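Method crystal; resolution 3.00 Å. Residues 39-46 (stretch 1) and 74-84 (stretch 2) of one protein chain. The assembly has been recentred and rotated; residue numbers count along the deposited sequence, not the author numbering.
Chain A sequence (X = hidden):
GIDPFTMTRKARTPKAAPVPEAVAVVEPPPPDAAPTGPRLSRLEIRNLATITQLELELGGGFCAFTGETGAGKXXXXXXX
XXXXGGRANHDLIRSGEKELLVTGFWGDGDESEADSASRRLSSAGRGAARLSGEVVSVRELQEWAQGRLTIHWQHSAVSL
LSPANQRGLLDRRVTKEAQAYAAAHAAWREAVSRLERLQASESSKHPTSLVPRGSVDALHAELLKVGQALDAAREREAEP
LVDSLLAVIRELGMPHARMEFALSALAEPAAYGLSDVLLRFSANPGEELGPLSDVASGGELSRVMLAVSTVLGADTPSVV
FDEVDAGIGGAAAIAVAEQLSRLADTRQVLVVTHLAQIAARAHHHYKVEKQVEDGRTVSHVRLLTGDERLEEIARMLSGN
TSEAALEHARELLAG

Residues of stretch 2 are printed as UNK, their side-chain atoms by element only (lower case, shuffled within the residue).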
# COMPACT_ATOMS: atom_id res chain seq x y z
N ARG A 39 -7.05 -3.39 -13.61
CA ARG A 39 -5.88 -3.99 -12.97
C ARG A 39 -4.63 -3.91 -13.83
O ARG A 39 -4.69 -3.57 -15.01
CB ARG A 39 -6.16 -5.45 -12.64
CG ARG A 39 -6.43 -6.31 -13.85
CD ARG A 39 -6.23 -7.78 -13.54
NE ARG A 39 -6.95 -8.63 -14.48
CZ ARG A 39 -6.46 -9.05 -15.64
NH1 ARG A 39 -5.23 -8.71 -16.01
NH2 ARG A 39 -7.19 -9.83 -16.43
N LEU A 40 -3.49 -4.24 -13.23
CA LEU A 40 -2.25 -4.41 -13.98
C LEU A 40 -2.32 -5.74 -14.73
O LEU A 40 -2.23 -6.81 -14.12
CB LEU A 40 -1.06 -4.39 -13.03
CG LEU A 40 0.32 -4.67 -13.62
CD1 LEU A 40 0.71 -3.60 -14.62
CD2 LEU A 40 1.36 -4.77 -12.52
N SER A 41 -2.49 -5.66 -16.05
CA SER A 41 -2.72 -6.84 -16.87
C SER A 41 -1.42 -7.56 -17.23
O SER A 41 -1.38 -8.79 -17.30
CB SER A 41 -3.45 -6.46 -18.16
OG SER A 41 -4.66 -5.78 -17.89
N ARG A 42 -0.37 -6.79 -17.47
CA ARG A 42 0.88 -7.33 -17.96
C ARG A 42 2.06 -6.56 -17.39
O ARG A 42 1.94 -5.38 -17.06
CB ARG A 42 0.91 -7.28 -19.49
CG ARG A 42 2.07 -8.00 -20.15
CD ARG A 42 1.87 -8.07 -21.66
NE ARG A 42 3.11 -8.41 -22.36
CZ ARG A 42 3.49 -9.66 -22.64
NH1 ARG A 42 2.73 -10.69 -22.28
NH2 ARG A 42 4.64 -9.87 -23.27
N LEU A 43 3.20 -7.23 -17.26
CA LEU A 43 4.38 -6.63 -16.67
C LEU A 43 5.60 -7.13 -17.42
O LEU A 43 5.82 -8.33 -17.54
CB LEU A 43 4.49 -7.02 -15.19
CG LEU A 43 5.66 -6.47 -14.38
CD1 LEU A 43 5.65 -4.95 -14.38
CD2 LEU A 43 5.60 -7.01 -12.96
N GLU A 44 6.39 -6.20 -17.95
CA GLU A 44 7.58 -6.57 -18.70
C GLU A 44 8.83 -6.04 -18.02
O GLU A 44 8.98 -4.83 -17.83
CB GLU A 44 7.51 -6.04 -20.13
CG GLU A 44 6.35 -6.59 -20.94
CD GLU A 44 6.34 -6.05 -22.35
OE1 GLU A 44 7.29 -5.32 -22.71
OE2 GLU A 44 5.38 -6.35 -23.10
N ILE A 45 9.72 -6.94 -17.65
CA ILE A 45 10.95 -6.55 -16.98
C ILE A 45 12.15 -7.02 -17.79
O ILE A 45 12.21 -8.17 -18.20
CB ILE A 45 11.03 -7.14 -15.56
CG1 ILE A 45 9.85 -6.68 -14.71
CG2 ILE A 45 12.34 -6.75 -14.90
CD1 ILE A 45 9.75 -7.37 -13.38
N ARG A 46 13.09 -6.12 -18.04
CA ARG A 46 14.29 -6.48 -18.78
C ARG A 46 15.54 -6.05 -18.04
O ARG A 46 15.65 -4.90 -17.60
CB ARG A 46 14.24 -5.89 -20.19
CG ARG A 46 15.33 -6.41 -21.12
CD ARG A 46 15.28 -5.70 -22.47
NE ARG A 46 15.30 -4.25 -22.33
CZ ARG A 46 16.41 -3.51 -22.23
NH1 ARG A 46 17.60 -4.10 -22.27
NH2 ARG A 46 16.33 -2.20 -22.09
N UNK A 74 11.67 -8.74 -6.36
CA UNK A 74 12.23 -7.90 -7.42
C UNK A 74 11.16 -7.61 -8.47
O UNK A 74 11.07 -6.48 -8.97
c UNK A 74 13.43 -8.59 -8.06
o UNK A 74 14.40 -8.93 -7.09
N UNK A 75 10.36 -8.61 -8.80
CA UNK A 75 9.29 -8.44 -9.76
C UNK A 75 8.19 -7.53 -9.23
O UNK A 75 7.76 -6.60 -9.89
c UNK A 75 7.54 -9.62 -11.10
c UNK A 75 9.78 -10.67 -10.75
c UNK A 75 8.69 -9.79 -10.14
c UNK A 75 9.29 -12.04 -11.17
N UNK A 76 7.76 -7.79 -8.00
CA UNK A 76 6.57 -7.14 -7.47
C UNK A 76 6.83 -5.90 -6.63
O UNK A 76 6.09 -4.93 -6.70
c UNK A 76 5.40 -9.31 -7.50
c UNK A 76 4.51 -7.45 -6.11
c UNK A 76 4.61 -8.93 -8.70
c UNK A 76 5.76 -8.11 -6.64
N UNK A 77 7.88 -5.93 -5.82
CA UNK A 77 8.18 -4.78 -4.99
C UNK A 77 9.18 -3.88 -5.71
O UNK A 77 8.92 -2.69 -5.90
c UNK A 77 7.75 -6.16 -2.96
c UNK A 77 8.85 -3.95 -2.73
c UNK A 77 8.70 -5.17 -3.60
N UNK A 78 10.31 -4.44 -6.12
CA UNK A 78 11.39 -3.67 -6.73
C UNK A 78 11.02 -3.08 -8.08
O UNK A 78 11.20 -1.89 -8.31
c UNK A 78 12.65 -4.52 -6.85
o UNK A 78 12.97 -4.08 -4.53
c UNK A 78 13.29 -4.80 -5.50
o UNK A 78 14.12 -5.73 -5.41
N UNK A 79 10.51 -3.92 -8.98
CA UNK A 79 10.14 -3.45 -10.32
C UNK A 79 8.98 -2.48 -10.27
O UNK A 79 9.10 -1.35 -10.72
c UNK A 79 9.82 -4.62 -11.22
N UNK A 80 7.85 -2.92 -9.73
CA UNK A 80 6.68 -2.05 -9.64
C UNK A 80 7.01 -0.74 -8.93
O UNK A 80 6.40 0.29 -9.20
c UNK A 80 4.42 -3.54 -11.04
c UNK A 80 5.52 -2.76 -8.94
c UNK A 80 3.79 -4.56 -8.86
c UNK A 80 4.92 -3.96 -9.68
N UNK A 81 7.98 -0.78 -8.03
CA UNK A 81 8.39 0.41 -7.32
C UNK A 81 8.88 1.48 -8.27
O UNK A 81 8.62 2.67 -8.07
N UNK A 82 9.58 1.05 -9.31
CA UNK A 82 10.08 1.97 -10.33
C UNK A 82 8.94 2.63 -11.08
O UNK A 82 9.01 3.82 -11.40
c UNK A 82 12.93 -0.24 -11.79
c UNK A 82 10.98 1.22 -11.30
c UNK A 82 12.26 0.61 -10.73
c UNK A 82 13.20 1.69 -10.23
N UNK A 83 7.88 1.88 -11.35
CA UNK A 83 6.71 2.43 -12.03
C UNK A 83 6.01 3.46 -11.16
O UNK A 83 5.37 4.38 -11.66
c UNK A 83 6.78 0.99 -14.63
c UNK A 83 5.73 1.33 -12.40
c UNK A 83 6.21 0.30 -13.41
c UNK A 83 5.07 -0.62 -13.80
N UNK A 84 6.14 3.31 -9.84
CA UNK A 84 5.52 4.24 -8.91
C UNK A 84 6.24 5.58 -8.89
O UNK A 84 5.76 6.55 -8.30
c UNK A 84 5.49 3.65 -7.50
c UNK A 84 3.05 4.12 -7.35
c UNK A 84 4.15 3.15 -6.97
c UNK A 84 4.22 3.01 -5.47

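Position 74 carries one carbon and then one oxygen, the two-atom side chain of a hydroxyl residue. It points sideways, and its CB stays 6.6 Å from Ile45 CD1, too far for contact; its oxygen is hydrogen-bonded elsewhere in the structure. This is Ser74.

Position 75 has four carbons, forked at the first, with one arm two carbons long. The short arm ends 3.7 Å from Leu43 CD2, and the backbone CA at 75 lies 3.8 Å from Ile45 CD1. A fork at CB with unequal arms means Ile75. Its CG2 is the atom near Leu43 CD2, and the same methyl lies 3.9 Å from Ile45 CD1, so one branch serves two strand residues.

Position 76 repeats that pattern of four carbons forked at the first, but its CA-to-CB bond points away. Although the end of the chain comes nearer, it makes no contact. It is Ile76, with both chi angles m.

At 77, one carbon carries two others, and all three are out of reach of the strand: Val77. At 78, two carbons end in a pair of oxygens, a carboxylate. This is Asp78, and its OD1 is hydrogen-bonded to a residue just outside the stretches.

Position 79 shows a single carbon, pointing toward stretch 1 and 3.5 Å from Ile45 CD1. One carbon makes it Ala79. The backbones come nearest here, with the CA atoms of Ile45 and Ala79 7.4 Å apart, and the small side chain goes with that close approach. A wider pi-type turn runs from 74 to 79, with Ala79 N hydrogen-bonded to Ser74 O at 2.6 Å.

Position 80 has four carbons forked at the second. It sets out sideways, but its end comes nearer, and one terminal carbon reaches both Leu40 and Leu43. The late fork identifies Leu80: its CD2 is 3.6 Å from Leu40 CD2 and 3.8 Å from Leu43 CD1.

Position 81 has no side-chain atoms and is Gly81; an ideal CB on this backbone would fall 2.9 Å from Val77 O. Position 82, four carbons forked at the second, is out of reach of stretch 1 and is Leu82. Position 83 has the same shape but points toward the strand, and one terminal carbon comes within 4.4 Å of Leu43 CD1, a looser touch. It is Leu83, with CD1 as that carbon. Position 84, again four carbons forked at the second, is out of reach: Leu84.

The contact works by apolar packing alone, with no hydrogen bond across it. The helix crosses the strand at 90°, and the two stretches bury 266 Å² between them. On the strand, alternation sends Leu43 and Ile45 toward the helix, while Arg42 and Glu44 lie out of its reach and pair in a salt bridge, NE of Arg42 to OE2 of Glu44 at 3.2 Å. The helix answers with 75, 79, 80 and 83, a spacing that gathers them on one face, and Leu40 extends the patch ahead of the strand.

Stretch 2 74-84: SIIVDALGLLL
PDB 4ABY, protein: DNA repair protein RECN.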